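Local coordinates for serine hydrolase CCSP0084 (Cycloclasticus sp. P1, PDB 4I3F), which probably hydrolyses carbon-carbon bonds of meta-cleavage products and ester bonds, as a serine hydrolase of the alpha/beta hydrolase family, at residues N26-G30 with S31-F35; I254-N257 with N258-L262. All coordinates share one frame; numbering follows the deposited sequence.

Interaction 1: residues N26-G30 with S31-F35; sequences NIQTG and SFNTF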
ATOM      1  N   ASN A  26     -11.668 -14.458  -7.169  1.00 21.59           N
ATOM      2  CA  ASN A  26     -10.508 -14.408  -8.031  1.00 22.85           C
ATOM      3  C   ASN A  26     -10.988 -13.878  -9.363  1.00 25.89           C
ATOM      4  O   ASN A  26     -11.901 -14.442  -9.974  1.00 33.03           O
ATOM      5  CB  ASN A  26      -9.887 -15.798  -8.187  1.00 24.01           C
ATOM      6  CG  ASN A  26      -9.360 -16.344  -6.879  1.00 29.06           C
ATOM      7  OD1 ASN A  26      -8.296 -15.937  -6.413  1.00 26.94           O
ATOM      8  ND2 ASN A  26     -10.102 -17.266  -6.273  1.00 34.51           N
ATOM      9  N   ILE A  27     -10.395 -12.777  -9.804  1.00 21.90           N
ATOM     10  CA  ILE A  27     -10.898 -12.085 -10.974  1.00 20.35           C
ATOM     11  C   ILE A  27      -9.777 -11.872 -11.986  1.00 17.52           C
ATOM     12  O   ILE A  27      -8.668 -11.477 -11.626  1.00 16.06           O
ATOM     13  CB  ILE A  27     -11.588 -10.765 -10.561  1.00 21.40           C
ATOM     14  CG1 ILE A  27     -12.194 -10.052 -11.765  1.00 27.25           C
ATOM     15  CG2 ILE A  27     -10.641  -9.860  -9.795  1.00 20.87           C
ATOM     16  CD1 ILE A  27     -13.271  -9.064 -11.372  1.00 29.82           C
ATOM     17  N   GLN A  28     -10.062 -12.174 -13.248  1.00 18.26           N
ATOM     18  CA  GLN A  28      -9.041 -12.057 -14.281  1.00 16.34           C
ATOM     19  C   GLN A  28      -8.680 -10.597 -14.524  1.00 18.51           C
ATOM     20  O   GLN A  28      -9.545  -9.775 -14.822  1.00 22.42           O
ATOM     21  CB  GLN A  28      -9.529 -12.701 -15.572  1.00 21.96           C
ATOM     22  CG  GLN A  28      -8.513 -12.674 -16.693  1.00 21.81           C
ATOM     23  CD  GLN A  28      -9.007 -13.417 -17.912  1.00 42.02           C
ATOM     24  OE1 GLN A  28      -9.600 -14.489 -17.798  1.00 48.09           O
ATOM     25  NE2 GLN A  28      -8.780 -12.846 -19.089  1.00 46.20           N
ATOM     26  N   THR A  29      -7.397 -10.274 -14.392  1.00 16.07           N
ATOM     27  CA  THR A  29      -6.925  -8.927 -14.659  1.00 14.16           C
ATOM     28  C   THR A  29      -5.764  -9.043 -15.625  1.00 15.69           C
ATOM     29  O   THR A  29      -4.616  -9.234 -15.210  1.00 14.99           O
ATOM     30  CB  THR A  29      -6.468  -8.208 -13.372  1.00 15.64           C
ATOM     31  OG1 THR A  29      -5.555  -9.055 -12.658  1.00 14.91           O
ATOM     32  CG2 THR A  29      -7.662  -7.913 -12.467  1.00 13.88           C
ATOM     33  N   GLY A  30      -6.068  -8.952 -16.914  1.00 17.38           N
ATOM     34  CA  GLY A  30      -5.053  -9.148 -17.932  1.00 17.86           C
ATOM     35  C   GLY A  30      -4.596 -10.595 -17.996  1.00 20.95           C
ATOM     36  O   GLY A  30      -5.419 -11.501 -18.106  1.00 18.10           O
ATOM     37  N   SER A  31      -3.284 -10.811 -17.901  1.00 15.99           N
ATOM     38  CA  SER A  31      -2.704 -12.127 -18.130  1.00 17.85           C
ATOM     39  C   SER A  31      -2.678 -13.008 -16.882  1.00 15.23           C
ATOM     40  O   SER A  31      -2.207 -14.149 -16.937  1.00 15.96           O
ATOM     41  CB  SER A  31      -1.289 -11.992 -18.696  1.00 16.14           C
ATOM     42  OG  SER A  31      -0.464 -11.253 -17.811  1.00 17.48           O
ATOM     43  N   PHE A  32      -3.176 -12.497 -15.759  1.00 14.30           N
ATOM     44  CA  PHE A  32      -3.162 -13.272 -14.521  1.00 15.76           C
ATOM     45  C   PHE A  32      -4.416 -13.002 -13.700  1.00 15.53           C
ATOM     46  O   PHE A  32      -5.158 -12.062 -13.992  1.00 16.76           O
ATOM     47  CB  PHE A  32      -1.919 -12.922 -13.690  1.00 13.82           C
ATOM     48  CG  PHE A  32      -1.850 -11.486 -13.284  1.00 13.66           C
ATOM     49  CD1 PHE A  32      -2.263 -11.091 -12.020  1.00 15.03           C
ATOM     50  CD2 PHE A  32      -1.386 -10.518 -14.173  1.00 16.17           C
ATOM     51  CE1 PHE A  32      -2.217  -9.761 -11.648  1.00 11.84           C
ATOM     52  CE2 PHE A  32      -1.326  -9.182 -13.803  1.00 13.67           C
ATOM     53  CZ  PHE A  32      -1.748  -8.800 -12.537  1.00 13.20           C
ATOM     54  N   ASN A  33      -4.649 -13.809 -12.666  1.00 15.51           N
ATOM     55  CA  ASN A  33      -5.789 -13.579 -11.776  1.00 18.03           C
ATOM     56  C   ASN A  33      -5.445 -12.759 -10.547  1.00 16.86           C
ATOM     57  O   ASN A  33      -4.382 -12.938  -9.949  1.00 16.23           O
ATOM     58  CB  ASN A  33      -6.414 -14.901 -11.343  1.00 20.63           C
ATOM     59  CG  ASN A  33      -7.197 -15.554 -12.450  1.00 28.56           C
ATOM     60  OD1 ASN A  33      -7.914 -14.886 -13.188  1.00 33.88           O
ATOM     61  ND2 ASN A  33      -7.058 -16.869 -12.581  1.00 36.01           N
ATOM     62  N   THR A  34      -6.362 -11.874 -10.166  1.00 12.46           N
ATOM     63  CA  THR A  34      -6.214 -11.083  -8.950  1.00 13.79           C
ATOM     64  C   THR A  34      -7.115 -11.608  -7.837  1.00 16.05           C
ATOM     65  O   THR A  34      -8.312 -11.802  -8.041  1.00 17.40           O
ATOM     66  CB  THR A  34      -6.540  -9.605  -9.206  1.00 15.62           C
ATOM     67  OG1 THR A  34      -5.472  -9.011  -9.951  1.00 14.40           O
ATOM     68  CG2 THR A  34      -6.697  -8.848  -7.890  1.00 15.18           C
ATOM     69  N   PHE A  35      -6.537 -11.847  -6.660  1.00 14.81           N
ATOM     70  CA  PHE A  35      -7.349 -12.206  -5.506  1.00 15.76           C
ATOM     71  C   PHE A  35      -7.904 -10.919  -4.919  1.00 14.99           C
ATOM     72  O   PHE A  35      -7.155  -9.979  -4.654  1.00 12.81           O
ATOM     73  CB  PHE A  35      -6.520 -12.957  -4.468  1.00 16.39           C
ATOM     74  CG  PHE A  35      -7.310 -13.360  -3.255  1.00 17.47           C
ATOM     75  CD1 PHE A  35      -8.178 -14.445  -3.307  1.00 17.03           C
ATOM     76  CD2 PHE A  35      -7.201 -12.640  -2.073  1.00 14.87           C
ATOM     77  CE1 PHE A  35      -8.916 -14.819  -2.201  1.00 22.69           C
ATOM     78  CE2 PHE A  35      -7.932 -13.006  -0.962  1.00 18.35           C
ATOM     79  CZ  PHE A  35      -8.794 -14.097  -1.022  1.00 18.58           C
TER

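Interaction 2: residues I254-N257 with N258-L262; sequences IPLN and NAYYL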
ATOM      1  N   ILE A 254       9.946   4.559   5.593  1.00 14.08           N
ATOM      2  CA  ILE A 254       9.854   5.685   4.665  1.00 11.06           C
ATOM      3  C   ILE A 254      10.034   6.961   5.478  1.00 11.61           C
ATOM      4  O   ILE A 254       9.281   7.205   6.402  1.00 12.06           O
ATOM      5  CB  ILE A 254       8.471   5.746   3.977  1.00  9.99           C
ATOM      6  CG1 ILE A 254       8.054   4.378   3.447  1.00 13.16           C
ATOM      7  CG2 ILE A 254       8.485   6.804   2.851  1.00 10.57           C
ATOM      8  CD1 ILE A 254       9.045   3.781   2.444  1.00 13.79           C
ATOM      9  N   PRO A 255      11.040   7.781   5.140  1.00 10.47           N
ATOM     10  CA  PRO A 255      11.330   8.977   5.944  1.00  8.53           C
ATOM     11  C   PRO A 255      10.174   9.967   5.911  1.00 11.96           C
ATOM     12  O   PRO A 255       9.502  10.101   4.889  1.00 11.57           O
ATOM     13  CB  PRO A 255      12.561   9.571   5.254  1.00 13.17           C
ATOM     14  CG  PRO A 255      13.158   8.444   4.473  1.00 19.51           C
ATOM     15  CD  PRO A 255      11.995   7.609   4.032  1.00 12.78           C
ATOM     16  N   LEU A 256       9.929  10.635   7.032  1.00 11.39           N
ATOM     17  CA  LEU A 256       8.865  11.629   7.119  1.00  7.33           C
ATOM     18  C   LEU A 256       9.064  12.723   6.083  1.00 11.02           C
ATOM     19  O   LEU A 256       8.088  13.295   5.588  1.00 10.01           O
ATOM     20  CB  LEU A 256       8.863  12.247   8.522  1.00 10.95           C
ATOM     21  CG  LEU A 256       7.905  13.405   8.809  1.00 10.61           C
ATOM     22  CD1 LEU A 256       6.475  12.950   8.626  1.00 13.31           C
ATOM     23  CD2 LEU A 256       8.128  13.908  10.229  1.00 13.06           C
ATOM     24  N   ASN A 257      10.321  13.020   5.748  1.00 12.70           N
ATOM     25  CA  ASN A 257      10.600  14.045   4.732  1.00 13.67           C
ATOM     26  C   ASN A 257       9.926  13.766   3.388  1.00 14.23           C
ATOM     27  O   ASN A 257       9.677  14.690   2.611  1.00 12.55           O
ATOM     28  CB  ASN A 257      12.105  14.236   4.523  1.00 15.92           C
ATOM     29  CG  ASN A 257      12.765  14.992   5.654  1.00 29.29           C
ATOM     30  OD1 ASN A 257      12.106  15.687   6.426  1.00 36.24           O
ATOM     31  ND2 ASN A 257      14.084  14.871   5.748  1.00 34.34           N
ATOM     32  N   ASN A 258       9.598  12.517   3.100  1.00 12.95           N
ATOM     33  CA  ASN A 258       8.884  12.199   1.849  1.00 13.08           C
ATOM     34  C   ASN A 258       7.532  12.790   1.803  1.00 11.46           C
ATOM     35  O   ASN A 258       7.082  13.201   0.808  1.00 11.51           O
ATOM     36  CB  ASN A 258       8.589  10.759   1.702  1.00 17.39           C
ATOM     37  CG  ASN A 258       9.744  10.065   1.457  1.00 21.87           C
ATOM     38  OD1 ASN A 258      10.154  10.151   0.415  1.00 51.87           O
ATOM     39  ND2 ASN A 258      10.472   9.651   2.524  1.00 45.36           N
ATOM     40  N   ALA A 259       6.885  12.766   2.943  1.00 10.61           N
ATOM     41  CA  ALA A 259       5.543  13.324   2.976  1.00 12.16           C
ATOM     42  C   ALA A 259       5.623  14.817   2.726  1.00 11.13           C
ATOM     43  O   ALA A 259       4.814  15.380   1.974  1.00 11.20           O
ATOM     44  CB  ALA A 259       4.858  13.022   4.308  1.00 11.99           C
ATOM     45  N   TYR A 260       6.596  15.466   3.357  1.00 13.88           N
ATOM     46  CA  TYR A 260       6.797  16.897   3.159  1.00  8.21           C
ATOM     47  C   TYR A 260       7.128  17.230   1.705  1.00  9.64           C
ATOM     48  O   TYR A 260       6.693  18.260   1.174  1.00 11.90           O
ATOM     49  CB  TYR A 260       7.935  17.388   4.043  1.00  9.64           C
ATOM     50  CG  TYR A 260       7.693  17.286   5.538  1.00 11.43           C
ATOM     51  CD1 TYR A 260       8.749  17.441   6.429  1.00 15.03           C
ATOM     52  CD2 TYR A 260       6.427  17.061   6.061  1.00 10.56           C
ATOM     53  CE1 TYR A 260       8.553  17.362   7.797  1.00 13.76           C
ATOM     54  CE2 TYR A 260       6.233  16.976   7.440  1.00 10.57           C
ATOM     55  CZ  TYR A 260       7.290  17.131   8.289  1.00 11.82           C
ATOM     56  OH  TYR A 260       7.094  17.072   9.658  1.00 13.95           O
ATOM     57  N   TYR A 261       7.928  16.373   1.073  1.00 12.90           N
ATOM     58  CA  TYR A 261       8.311  16.527  -0.329  1.00 11.95           C
ATOM     59  C   TYR A 261       7.075  16.474  -1.213  1.00 10.72           C
ATOM     60  O   TYR A 261       6.902  17.316  -2.112  1.00 13.14           O
ATOM     61  CB  TYR A 261       9.243  15.374  -0.709  1.00 12.18           C
ATOM     62  CG  TYR A 261       9.824  15.428  -2.106  1.00 13.34           C
ATOM     63  CD1 TYR A 261      11.069  15.988  -2.337  1.00 15.33           C
ATOM     64  CD2 TYR A 261       9.132  14.896  -3.188  1.00 16.84           C
ATOM     65  CE1 TYR A 261      11.610  16.026  -3.615  1.00 17.62           C
ATOM     66  CE2 TYR A 261       9.662  14.939  -4.465  1.00 16.26           C
ATOM     67  CZ  TYR A 261      10.897  15.498  -4.674  1.00 17.97           C
ATOM     68  OH  TYR A 261      11.426  15.527  -5.950  1.00 21.33           O
ATOM     69  N   LEU A 262       6.229  15.474  -0.971  1.00  9.73           N
ATOM     70  CA  LEU A 262       5.044  15.277  -1.790  1.00 12.16           C
ATOM     71  C   LEU A 262       4.064  16.439  -1.640  1.00  9.91           C
ATOM     72  O   LEU A 262       3.593  16.989  -2.645  1.00 11.43           O
ATOM     73  CB  LEU A 262       4.381  13.928  -1.502  1.00  9.71           C
ATOM     74  CG  LEU A 262       5.220  12.723  -1.944  1.00 10.93           C
ATOM     75  CD1 LEU A 262       4.677  11.419  -1.387  1.00 11.59           C
ATOM     76  CD2 LEU A 262       5.304  12.639  -3.467  1.00  8.69           C
TER

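Interaction 1: residues N26-G30 with S31-F35
Thr29 sets its side chain against both Thr34 and the Phe32 ring. Its hydroxyl lies between the backbone N and the carbonyl carbon (chi1 51°), which brings OG1 over one face of that ring, 3.6 Å from Phe32 CE1; Thr29 O lies over the same face, offset toward the rim. The two threonine side chains cross at about a right angle, and Thr29 OG1 and Thr34 OG1 share a hydrogen bond of 2.7 Å in which either may be the donor. On the same face of the hairpin, Ile27 and Thr34 lie alongside each other. The other face carries Asn26, whose OD1 reaches the edge of the Phe35 ring in its plane, 3.4 Å from Phe35 CD1, and Asn33, whose OD1 rests 3.2 Å from Gln28 CA.

Backbone bonds join Ile27 and Thr34 in both directions, and Thr29 N donates to Phe32 O at 2.9 Å. A type II' turn from Thr29 to Phe32 closes this antiparallel hairpin. Gln106 of helix 96-113 also bonds Thr34 OG1, so that buried hydroxyl has two partners. Ile27, Thr29 and Phe32 all pack against this helix, while Asn90 binds Ser31 OG; strand 23-29 is the outermost on this side of the sheet.

Interaction 2: residues I254-N257 with N258-L262
Asn258 grips the carbonyl of Pro255 twice, through ND2 and through its backbone N. These hydrogen bonds measure 2.6 Å from Asn258 ND2 and 3.0 Å from Asn258 N to Pro255 O, and both come from the same face of the carbonyl plane. The acceptor lies almost in the amide plane of Asn258, whereas the backbone N stands well above the plane of the carbonyl. With CG beside its own backbone N (chi1 -71°), the Asn258 amide folds back to the preceding loop. Ala259 N likewise reaches Leu256 O from above the carbonyl plane; these i to i+3 bonds of the tight first turn give way to an i to i+4 bond from Tyr261 N to Asn257 O, 2.9 Å long. A leucine at Asn258 has no side-chain N-H to offer, and the loop would probably be less firmly tied to the first helical turn.

Van der Waals contacts flank the bonds. The Ile254 CG2 methyl packs against the amide, 3.5 Å from Asn258 ND2. Leu256 CG makes an apolar, off-centre CH-pi contact with the Tyr260 ring, 3.8 Å from Tyr260 CZ.

Ile254 N bonds Asp251 OD1 and Ile254 O bonds His247 NE2, while the Ile254 side chain touches the probable nucleophile elbow. In the alpha/beta hydrolase fold the loop after this strand, 243-248, commonly carries the acid of the catalytic triad, a role with which Asp251 is consistent.

Overall arrangement
From the N terminus, the chain first meets interaction 1, where the turn between strands 23-29 and 32-39 closes a hairpin at one margin of the mixed sheet. The chain then builds the central strands and the helices around them before interaction 2, where the loop after strand 243-248 enters helix 257-265, which leads on to the last strand, 269-274. The two are in series, neither nested nor crossed, and each is local. The centres of interactions 1 and 2 lie about 33 Å apart, on opposite sides of the chain's centre. Interaction 1 ties the first two strands to helix 96-113; interaction 2 starts the helix that connects strands 243-248 and 269-274, with Leu256 and Ala259 packed on both.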